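Local coordinates for probable manganase-dependent inorganic pyrophosphatase (PDB 3L2B), which probably hydrolyses inorganic pyrophosphate with manganese and is regulated through CBS domains that bind the inhibitor AMP or the activator diadenosine tetraphosphate, at residues 61-66 with 177-182; 90-95 with 158-163; 126-131 with 148-153; 222-225 with 229-232. All coordinates share one frame; numbering follows the deposited sequence.

Contact 1: residues 61-66 with 177-182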
loop_
_atom_site.group_PDB
_atom_site.type_symbol
_atom_site.label_atom_id
_atom_site.label_comp_id
_atom_site.label_asym_id
_atom_site.label_seq_id
_atom_site.Cartn_x
_atom_site.Cartn_y
_atom_site.Cartn_z
ATOM N N ALA A 61 4.383 -5.048 -2.735
ATOM C CA ALA A 61 4.900 -5.995 -1.765
ATOM C C ALA A 61 5.211 -5.281 -0.459
ATOM O O ALA A 61 4.889 -5.760 0.605
ATOM C CB ALA A 61 6.130 -6.732 -2.309
ATOM N N THR A 62 5.797 -4.100 -0.563
ATOM C CA THR A 62 6.158 -3.303 0.606
ATOM C C THR A 62 4.942 -2.733 1.315
ATOM O O THR A 62 4.852 -2.808 2.548
ATOM C CB THR A 62 7.128 -2.142 0.231
ATOM O OG1 THR A 62 8.352 -2.705 -0.229
ATOM C CG2 THR A 62 7.407 -1.222 1.437
ATOM N N TYR A 63 4.008 -2.167 0.564
ATOM C CA TYR A 63 2.779 -1.636 1.164
ATOM C C TYR A 63 1.952 -2.741 1.822
ATOM O O TYR A 63 1.400 -2.555 2.879
ATOM C CB TYR A 63 1.913 -0.886 0.145
ATOM C CG TYR A 63 0.726 -0.193 0.778
ATOM C CD1 TYR A 63 0.819 1.126 1.200
ATOM C CD2 TYR A 63 -0.476 -0.859 0.977
ATOM C CE1 TYR A 63 -0.258 1.775 1.798
ATOM C CE2 TYR A 63 -1.565 -0.224 1.574
ATOM C CZ TYR A 63 -1.453 1.102 1.983
ATOM O OH TYR A 63 -2.515 1.767 2.593
ATOM N N MET A 64 1.895 -3.889 1.186
ATOM C CA MET A 64 1.074 -4.992 1.705
ATOM C C MET A 64 1.722 -5.712 2.885
ATOM O O MET A 64 1.083 -6.558 3.529
ATOM C CB MET A 64 0.783 -6.031 0.635
ATOM C CG MET A 64 0.090 -5.507 -0.617
ATOM S SD MET A 64 -1.693 -5.304 -0.481
ATOM C CE MET A 64 -2.285 -6.952 -0.043
ATOM N N ASP A 65 2.987 -5.414 3.159
ATOM C CA ASP A 65 3.678 -6.105 4.259
ATOM C C ASP A 65 3.746 -5.240 5.494
ATOM O O ASP A 65 4.476 -4.249 5.540
ATOM C CB ASP A 65 5.085 -6.546 3.894
ATOM C CG ASP A 65 5.839 -7.063 5.106
ATOM O OD1 ASP A 65 6.684 -6.325 5.643
ATOM O OD2 ASP A 65 5.529 -8.162 5.581
ATOM N N ILE A 66 2.999 -5.653 6.505
ATOM C CA ILE A 66 2.817 -4.846 7.699
ATOM C C ILE A 66 3.620 -5.399 8.876
ATOM O O ILE A 66 3.500 -4.926 10.001
ATOM C CB ILE A 66 1.305 -4.676 8.055
ATOM C CG1 ILE A 66 0.557 -6.018 8.146
ATOM C CG2 ILE A 66 0.650 -3.795 6.998
ATOM C CD1 ILE A 66 1.169 -7.086 9.060
ATOM N N ALA A 177 -2.242 9.432 8.749
ATOM C CA ALA A 177 -0.787 9.485 8.918
ATOM C C ALA A 177 -0.199 8.061 8.954
ATOM O O ALA A 177 0.875 7.785 8.396
ATOM C CB ALA A 177 -0.404 10.257 10.223
ATOM N N SER A 178 -0.942 7.159 9.578
ATOM C CA SER A 178 -0.493 5.771 9.726
ATOM C C SER A 178 -0.460 5.098 8.366
ATOM O O SER A 178 0.457 4.362 8.047
ATOM C CB SER A 178 -1.375 4.996 10.683
ATOM O OG SER A 178 -1.336 5.563 11.988
ATOM N N ARG A 179 -1.455 5.416 7.571
ATOM C CA ARG A 179 -1.669 4.796 6.269
ATOM C C ARG A 179 -0.686 5.341 5.250
ATOM O O ARG A 179 -0.250 4.633 4.339
ATOM C CB ARG A 179 -3.147 5.026 5.848
ATOM C CG ARG A 179 -3.577 4.495 4.533
ATOM C CD ARG A 179 -5.052 4.843 4.262
ATOM N NE ARG A 179 -5.339 6.277 4.048
ATOM C CZ ARG A 179 -4.924 7.001 2.997
ATOM N NH1 ARG A 179 -4.165 6.468 2.054
ATOM N NH2 ARG A 179 -5.254 8.284 2.898
ATOM N N LEU A 180 -0.289 6.591 5.455
ATOM C CA LEU A 180 0.582 7.299 4.510
ATOM C C LEU A 180 2.069 7.164 4.770
ATOM O O LEU A 180 2.878 7.307 3.864
ATOM C CB LEU A 180 0.295 8.797 4.547
ATOM C CG LEU A 180 -1.007 9.313 3.970
ATOM C CD1 LEU A 180 -1.211 10.788 4.418
ATOM C CD2 LEU A 180 -0.997 9.200 2.434
ATOM N N ILE A 181 2.433 6.929 6.021
ATOM C CA ILE A 181 3.819 7.076 6.423
ATOM C C ILE A 181 4.753 6.088 5.707
ATOM O O ILE A 181 5.948 6.415 5.484
ATOM C CB ILE A 181 3.999 6.995 7.954
ATOM C CG1 ILE A 181 5.322 7.661 8.331
ATOM C CG2 ILE A 181 3.901 5.543 8.395
ATOM C CD1 ILE A 181 5.628 7.691 9.814
ATOM N N VAL A 182 4.240 4.924 5.280
ATOM C CA VAL A 182 5.118 3.946 4.573
ATOM C C VAL A 182 5.482 4.402 3.149
ATOM O O VAL A 182 6.437 3.904 2.545
ATOM C CB VAL A 182 4.566 2.543 4.514
ATOM C CG1 VAL A 182 4.370 2.034 5.960
ATOM C CG2 VAL A 182 3.243 2.485 3.702
#
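Y63, on the last turn of helix 56-64, and V182, at the end of segment 177-182, mark the closest approach of the two backbones, with 6.9 Å between their CA atoms. The side chains close this gap from both ends: V182 directs its CB toward the tyrosine, and the ring of Y63 reaches out with CG anti to the backbone N (chi1 -173°). CD1 of Y63 rests 3.7 Å from CG2 of V182, the two side chains meeting at about a right angle and the methyl group coming in obliquely to the ring. Farther out, the phenol oxygen OH of Y63 lies 3.5 Å from CG of R179, so it meets the aliphatic part of the arginine. Y63 is modelled in two conformers, and these distances hold for one of them. In the second subunit, Y63 packs on V182 and meets the ring of Y63, while D65 O and M64 O accept hydrogen bonds from R179 NH2 and Q183 NE2 of that subunit. Within one chain the contact is therefore chiefly apolar and non-directional, joining a CBS helix to the DRTGG domain, and the same residues form part of the subunit interface, where the directed polar bonds lie.

Contact 2: residues 90-95 with 158-163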
loop_
_atom_site.group_PDB
_atom_site.type_symbol
_atom_site.label_atom_id
_atom_site.label_comp_id
_atom_site.label_asym_id
_atom_site.label_seq_id
_atom_site.Cartn_x
_atom_site.Cartn_y
_atom_site.Cartn_z
ATOM N N ALA A 90 8.438 20.693 10.423
ATOM C CA ALA A 90 9.228 20.414 11.608
ATOM C C ALA A 90 9.213 21.619 12.519
ATOM O O ALA A 90 9.262 22.757 12.062
ATOM C CB ALA A 90 10.647 20.051 11.216
ATOM N N GLN A 91 9.109 21.342 13.814
ATOM C CA GLN A 91 9.189 22.367 14.861
ATOM C C GLN A 91 10.508 22.298 15.615
ATOM O O GLN A 91 10.996 23.282 16.151
ATOM C CB GLN A 91 8.047 22.207 15.867
ATOM C CG GLN A 91 6.738 22.721 15.357
ATOM C CD GLN A 91 6.151 21.816 14.341
ATOM O OE1 GLN A 91 5.808 20.679 14.652
ATOM N NE2 GLN A 91 6.049 22.288 13.110
ATOM N N ASN A 92 11.040 21.091 15.696
ATOM C CA ASN A 92 12.405 20.885 16.142
ATOM C C ASN A 92 13.006 19.705 15.423
ATOM O O ASN A 92 12.304 18.754 15.066
ATOM C CB ASN A 92 12.456 20.628 17.642
ATOM C CG ASN A 92 13.869 20.596 18.168
ATOM O OD1 ASN A 92 14.636 21.510 17.913
ATOM N ND2 ASN A 92 14.210 19.566 18.928
ATOM N N ILE A 93 14.313 19.790 15.224
ATOM C CA ILE A 93 15.077 18.732 14.590
ATOM C C ILE A 93 16.338 18.378 15.368
ATOM O O ILE A 93 17.164 19.249 15.675
ATOM C CB ILE A 93 15.519 19.126 13.180
ATOM C CG1 ILE A 93 14.308 19.521 12.325
ATOM C CG2 ILE A 93 16.292 17.961 12.528
ATOM C CD1 ILE A 93 14.701 20.083 10.955
ATOM N N ASN A 94 16.476 17.097 15.669
ATOM C CA ASN A 94 17.738 16.552 16.153
ATOM C C ASN A 94 18.675 16.394 14.982
ATOM O O ASN A 94 18.576 15.442 14.239
ATOM C CB ASN A 94 17.532 15.193 16.838
ATOM C CG ASN A 94 18.813 14.649 17.453
ATOM O OD1 ASN A 94 19.907 15.000 17.018
ATOM N ND2 ASN A 94 18.681 13.812 18.477
ATOM N N GLU A 95 19.617 17.321 14.853
ATOM C CA GLU A 95 20.474 17.393 13.673
ATOM C C GLU A 95 21.539 16.304 13.649
ATOM O O GLU A 95 22.209 16.132 12.649
ATOM C CB GLU A 95 21.138 18.773 13.547
ATOM C CG GLU A 95 20.154 19.957 13.454
ATOM C CD GLU A 95 19.402 20.049 12.113
ATOM O OE1 GLU A 95 19.770 19.345 11.153
ATOM O OE2 GLU A 95 18.436 20.843 12.016
ATOM N N GLU A 158 10.220 23.666 23.298
ATOM C CA GLU A 158 11.433 23.930 24.112
ATOM C C GLU A 158 11.827 22.684 24.911
ATOM O O GLU A 158 13.011 22.446 25.166
ATOM C CB GLU A 158 11.248 25.160 25.040
ATOM C CG GLU A 158 12.434 25.478 25.991
ATOM C CD GLU A 158 13.651 26.123 25.305
ATOM O OE1 GLU A 158 14.263 25.504 24.403
ATOM O OE2 GLU A 158 14.023 27.256 25.695
ATOM N N LEU A 159 10.836 21.881 25.282
ATOM C CA LEU A 159 11.108 20.607 25.958
ATOM C C LEU A 159 11.795 19.693 24.932
ATOM O O LEU A 159 12.744 18.959 25.231
ATOM C CB LEU A 159 9.819 19.966 26.479
ATOM C CG LEU A 159 9.933 18.963 27.634
ATOM C CD1 LEU A 159 10.326 19.678 28.948
ATOM C CD2 LEU A 159 8.623 18.216 27.811
ATOM N N ALA A 160 11.320 19.783 23.697
ATOM C CA ALA A 160 11.863 18.979 22.613
ATOM C C ALA A 160 13.286 19.416 22.338
ATOM O O ALA A 160 14.171 18.572 22.180
ATOM C CB ALA A 160 11.004 19.097 21.357
ATOM N N LYS A 161 13.493 20.735 22.305
ATOM C CA LYS A 161 14.824 21.332 22.005
ATOM C C LYS A 161 15.867 20.836 22.987
ATOM O O LYS A 161 16.961 20.412 22.616
ATOM C CB LYS A 161 14.810 22.873 22.017
ATOM C CG LYS A 161 14.427 23.522 20.674
ATOM C CD LYS A 161 15.016 24.941 20.511
ATOM C CE LYS A 161 16.503 24.903 20.132
ATOM N NZ LYS A 161 17.033 26.206 19.610
ATOM N N LYS A 162 15.478 20.868 24.241
ATOM C CA LYS A 162 16.356 20.519 25.349
ATOM C C LYS A 162 16.798 19.064 25.255
ATOM O O LYS A 162 17.963 18.743 25.460
ATOM C CB LYS A 162 15.614 20.766 26.682
ATOM C CG LYS A 162 16.448 20.633 27.929
ATOM C CD LYS A 162 15.564 20.563 29.177
ATOM C CE LYS A 162 16.245 19.786 30.305
ATOM N NZ LYS A 162 15.290 19.417 31.378
ATOM N N ASN A 163 15.849 18.186 24.952
ATOM C CA ASN A 163 16.095 16.733 24.956
ATOM C C ASN A 163 16.453 16.169 23.582
ATOM O O ASN A 163 16.707 14.969 23.420
ATOM C CB ASN A 163 14.869 16.021 25.486
ATOM C CG ASN A 163 14.541 16.427 26.877
ATOM O OD1 ASN A 163 15.309 16.156 27.802
ATOM N ND2 ASN A 163 13.402 17.095 27.053
#
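N92 turns its amide onto the last turns of helix 154-163, its nitrogen end by the backbone of A160 and its oxygen end against the K161 side chain. Its CB points toward the helix, and CG lies anti to the backbone N (chi1 -172°), which brings the amide up to the helix. The oxygen side faces the lysine: OD1 of N92 is 3.4 Å from CG of K161, a contact with the first part of an aliphatic chain that crosses the asparagine side chain at about a right angle before leading its ammonium end away. The nitrogen side lies by the preceding residue, with ND2 of N92 3.4 Å from A160 O and 4.0 Å from A160 CB. The geometry is too poor for a hydrogen bond; ND2 instead donates to I165 O, just beyond the helix, and this bond can fix which way round the amide sits. The contact with A160 and K161 is thus van der Waals packing by a polar group anchored nearby. N92 also belongs to a classic beta bulge, in which it and Q91 both face V167 of strand 166-169. A160 packs on the same V167, so strand 89-92, at one edge of the sheet, and helix 154-163 meet over strand 166-169, while L159, elsewhere on the helix, packs against helix 130-138.

Contact 3: residues 126-131 with 148-153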
loop_
_atom_site.group_PDB
_atom_site.type_symbol
_atom_site.label_atom_id
_atom_site.label_comp_id
_atom_site.label_asym_id
_atom_site.label_seq_id
_atom_site.Cartn_x
_atom_site.Cartn_y
_atom_site.Cartn_z
ATOM N N ALA A 126 0.693 11.280 17.571
ATOM C CA ALA A 126 -0.018 11.858 18.710
ATOM C C ALA A 126 -0.921 12.987 18.297
ATOM O O ALA A 126 -0.697 13.646 17.285
ATOM C CB ALA A 126 0.989 12.394 19.738
ATOM N N GLY A 127 -1.927 13.227 19.125
ATOM C CA GLY A 127 -2.839 14.350 18.932
ATOM C C GLY A 127 -2.390 15.648 19.574
ATOM O O GLY A 127 -1.221 15.844 19.895
ATOM N N ASP A 128 -3.388 16.497 19.789
ATOM C CA ASP A 128 -3.248 17.895 20.227
ATOM C C ASP A 128 -2.880 17.998 21.707
ATOM O O ASP A 128 -2.411 19.049 22.185
ATOM C CB ASP A 128 -4.587 18.627 20.001
ATOM C CG ASP A 128 -4.433 20.130 19.840
ATOM O OD1 ASP A 128 -3.429 20.709 20.324
ATOM O OD2 ASP A 128 -5.338 20.740 19.227
ATOM N N ARG A 129 -3.109 16.916 22.438
ATOM C CA ARG A 129 -2.936 16.939 23.889
ATOM C C ARG A 129 -1.483 17.216 24.253
ATOM O O ARG A 129 -0.588 16.443 23.891
ATOM C CB ARG A 129 -3.411 15.612 24.514
ATOM C CG ARG A 129 -4.922 15.329 24.371
ATOM C CD ARG A 129 -5.347 14.076 25.174
ATOM N NE ARG A 129 -5.015 14.200 26.606
ATOM C CZ ARG A 129 -5.015 13.198 27.487
ATOM N NH1 ARG A 129 -5.336 11.957 27.121
ATOM N NH2 ARG A 129 -4.681 13.443 28.749
ATOM N N ALA A 130 -1.252 18.318 24.971
ATOM C CA ALA A 130 0.112 18.703 25.415
ATOM C C ALA A 130 0.652 17.773 26.506
ATOM O O ALA A 130 1.867 17.617 26.646
ATOM C CB ALA A 130 0.158 20.163 25.905
ATOM N N GLU A 131 -0.254 17.161 27.264
ATOM C CA GLU A 131 0.137 16.224 28.324
ATOM C C GLU A 131 0.799 15.017 27.680
ATOM O O GLU A 131 1.832 14.556 28.136
ATOM C CB GLU A 131 -1.060 15.770 29.193
ATOM C CG GLU A 131 -0.638 14.787 30.323
ATOM C CD GLU A 131 -1.751 14.456 31.352
ATOM O OE1 GLU A 131 -2.963 14.513 31.012
ATOM O OE2 GLU A 131 -1.392 14.112 32.508
ATOM N N GLY A 148 -3.430 16.466 13.024
ATOM C CA GLY A 148 -4.504 17.455 13.023
ATOM C C GLY A 148 -4.118 18.854 12.595
ATOM O O GLY A 148 -4.967 19.749 12.569
ATOM N N GLY A 149 -2.843 19.044 12.252
ATOM C CA GLY A 149 -2.326 20.365 11.868
ATOM C C GLY A 149 -2.110 21.232 13.102
ATOM O O GLY A 149 -1.849 22.423 13.005
ATOM N N HIS A 150 -2.193 20.591 14.259
ATOM C CA HIS A 150 -2.090 21.256 15.565
ATOM C C HIS A 150 -0.662 21.477 16.050
ATOM O O HIS A 150 -0.211 20.840 17.002
ATOM C CB HIS A 150 -2.871 20.447 16.614
ATOM C CG HIS A 150 -4.339 20.369 16.325
ATOM N ND1 HIS A 150 -5.033 19.177 16.289
ATOM C CD2 HIS A 150 -5.239 21.342 16.028
ATOM C CE1 HIS A 150 -6.301 19.420 15.997
ATOM N NE2 HIS A 150 -6.453 20.725 15.833
ATOM N N THR A 151 0.042 22.390 15.388
ATOM C CA THR A 151 1.415 22.720 15.788
ATOM C C THR A 151 1.440 22.861 17.321
ATOM O O THR A 151 0.636 23.584 17.887
ATOM C CB THR A 151 1.937 24.016 15.122
ATOM O OG1 THR A 151 1.732 23.964 13.699
ATOM C CG2 THR A 151 3.417 24.203 15.393
ATOM N N PRO A 152 2.338 22.141 18.004
ATOM C CA PRO A 152 2.308 22.126 19.471
ATOM C C PRO A 152 2.794 23.446 20.089
ATOM O O PRO A 152 3.284 24.324 19.382
ATOM C CB PRO A 152 3.262 20.983 19.817
ATOM C CG PRO A 152 4.205 20.949 18.719
ATOM C CD PRO A 152 3.458 21.350 17.476
ATOM N N SER A 153 2.661 23.563 21.401
ATOM C CA SER A 153 2.981 24.808 22.112
ATOM C C SER A 153 4.473 25.090 22.171
ATOM O O SER A 153 5.305 24.195 22.027
ATOM C CB SER A 153 2.409 24.791 23.537
ATOM O OG SER A 153 3.065 23.839 24.363
#
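D128 lays its carboxylate over one face of the H150 imidazole, with OD2 of D128 3.1 Å above the ring plane and over its centre. The two flat groups are nearly parallel, their planes only 18° apart. OD2 of D128 is 3.1 Å from CG and 3.3 Å from ND1 of H150, yet it approaches from above the ring, where an N-H would not point, so the carboxylate oxygen sits over the face and makes no hydrogen bond to it. The opposite face is covered by H150's own loop, with G148 O 3.6 Å above the plane. The nearby carboxylate may favour a protonated imidazole, an effect that the surface setting would weaken. D128 reaches the ring through its first torsion, with CG anti to the backbone N (chi1 -155°), whereas H150 already directs its CB toward the other segment from the centre of an inverse gamma turn. Farther out, R129 holds the N-cap position of helix 130-138 and its NH2 forms a salt bridge with OE1 of E131, 3.0 Å away. The contact lies at the C-terminal ends of the adjacent parallel strands 123-126 and 143-146: one loop goes on into helix 130-138, and the other into helix 154-163, where S153 is the N-cap.

Contact 4: residues 222-225 with 229-232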
loop_
_atom_site.group_PDB
_atom_site.type_symbol
_atom_site.label_atom_id
_atom_site.label_comp_id
_atom_site.label_asym_id
_atom_site.label_seq_id
_atom_site.Cartn_x
_atom_site.Cartn_y
_atom_site.Cartn_z
ATOM N N VAL A 222 19.218 -0.072 -19.768
ATOM C CA VAL A 222 20.387 -0.039 -20.629
ATOM C C VAL A 222 21.441 0.817 -19.974
ATOM O O VAL A 222 21.182 1.966 -19.595
ATOM C CB VAL A 222 20.054 0.568 -21.994
ATOM C CG1 VAL A 222 21.315 0.747 -22.810
ATOM C CG2 VAL A 222 18.990 -0.312 -22.717
ATOM N N ILE A 223 22.618 0.226 -19.818
ATOM C CA ILE A 223 23.777 0.919 -19.263
ATOM C C ILE A 223 24.846 1.044 -20.366
ATOM O O ILE A 223 24.938 0.210 -21.255
ATOM C CB ILE A 223 24.366 0.204 -17.989
ATOM C CG1 ILE A 223 24.918 -1.190 -18.324
ATOM C CG2 ILE A 223 23.321 0.094 -16.862
ATOM C CD1 ILE A 223 25.480 -1.947 -17.084
ATOM N N ASP A 224 25.636 2.108 -20.322
ATOM C CA ASP A 224 26.666 2.288 -21.341
ATOM C C ASP A 224 27.962 1.552 -20.991
ATOM O O ASP A 224 28.027 0.773 -20.018
ATOM C CB ASP A 224 26.907 3.778 -21.668
ATOM C CG ASP A 224 27.605 4.533 -20.555
ATOM O OD1 ASP A 224 28.217 3.895 -19.674
ATOM O OD2 ASP A 224 27.497 5.774 -20.545
ATOM N N GLU A 225 28.984 1.812 -21.810
ATOM C CA GLU A 225 30.278 1.114 -21.739
ATOM C C GLU A 225 31.118 1.588 -20.555
ATOM O O GLU A 225 32.220 1.084 -20.313
ATOM C CB GLU A 225 31.062 1.275 -23.049
ATOM C CG GLU A 225 31.660 2.688 -23.304
ATOM C CD GLU A 225 30.652 3.707 -23.876
ATOM O OE1 GLU A 225 29.588 3.295 -24.413
ATOM O OE2 GLU A 225 30.936 4.926 -23.773
ATOM N N VAL A 229 23.633 4.696 -16.460
ATOM C CA VAL A 229 22.308 4.321 -16.939
ATOM C C VAL A 229 21.960 5.229 -18.083
ATOM O O VAL A 229 21.886 6.440 -17.919
ATOM C CB VAL A 229 21.221 4.452 -15.848
ATOM C CG1 VAL A 229 19.836 4.305 -16.451
ATOM C CG2 VAL A 229 21.438 3.427 -14.766
ATOM N N VAL A 230 21.736 4.629 -19.244
ATOM C CA VAL A 230 21.518 5.379 -20.473
ATOM C C VAL A 230 20.077 5.319 -20.941
ATOM O O VAL A 230 19.724 5.935 -21.943
ATOM C CB VAL A 230 22.457 4.886 -21.595
ATOM C CG1 VAL A 230 21.760 4.902 -22.926
ATOM C CG2 VAL A 230 23.725 5.754 -21.625
ATOM N N GLY A 231 19.258 4.569 -20.205
ATOM C CA GLY A 231 17.847 4.397 -20.539
ATOM C C GLY A 231 17.272 3.002 -20.336
ATOM O O GLY A 231 17.672 2.240 -19.470
ATOM N N SER A 232 16.318 2.679 -21.188
ATOM C CA SER A 232 15.585 1.426 -21.080
ATOM C C SER A 232 15.163 0.976 -22.466
ATOM O O SER A 232 14.836 1.791 -23.341
ATOM C CB SER A 232 14.386 1.615 -20.165
ATOM O OG SER A 232 13.482 0.538 -20.259
#
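The beta hairpin of strands 219-223 and 229-234, part of the second CBS domain, is held together near its turn by V222 facing V230 and G231. V222 N donates to G231 O at 2.8 Å along an almost straight path (178°), although the donor stands well above the carbonyl plane. V222 O in turn accepts from V230 N at 2.7 Å, and G231 N adds a weak second bond to this oxygen at 3.3 Å. Two residues opposite one make a classic beta bulge, and the register moves by one between V222 and I223. G231 takes backbone angles (phi 141°, psi -148°) in which a side chain would press on the preceding carbonyl oxygen. Next along the hairpin, I223 and V229 form a non-hydrogen-bonded pair, with CG2 of I223 4.4 Å from CG2 of V229, and both pack on L50 of strand 50-55. V230 spreads its branches between two partners: its CG1 lies 4.2 Å from CG1 of V222, and its CG2 lies 3.7 Å from CB of D224. The D224 carboxylate is used within the turn, by a hydrogen bond to N226 N and a salt bridge to K228. The result is a bulged antiparallel hairpin of a CBS domain, its V229-I223 face set against a strand of the first CBS domain in a Bateman-type pairing.

In the fold
From the N terminus, the chain runs through the first CBS region to residues 61-66, which open contact 1. The loop that contact 1 closes, at 177-182, takes in most of the DRTGG region and ties it to helix 56-64 of the first CBS region. Contact 2 is nested inside that loop, and contact 3 is nested in turn inside contact 2. These inner two touch where CG of Q91 packs 3.6 Å from CG2 of T151, so the edge strand and the loop before helix 154-163 are joined directly. Contact 4 follows in series as a short hairpin in the second CBS region, its centre about 49 Å from that of contact 3.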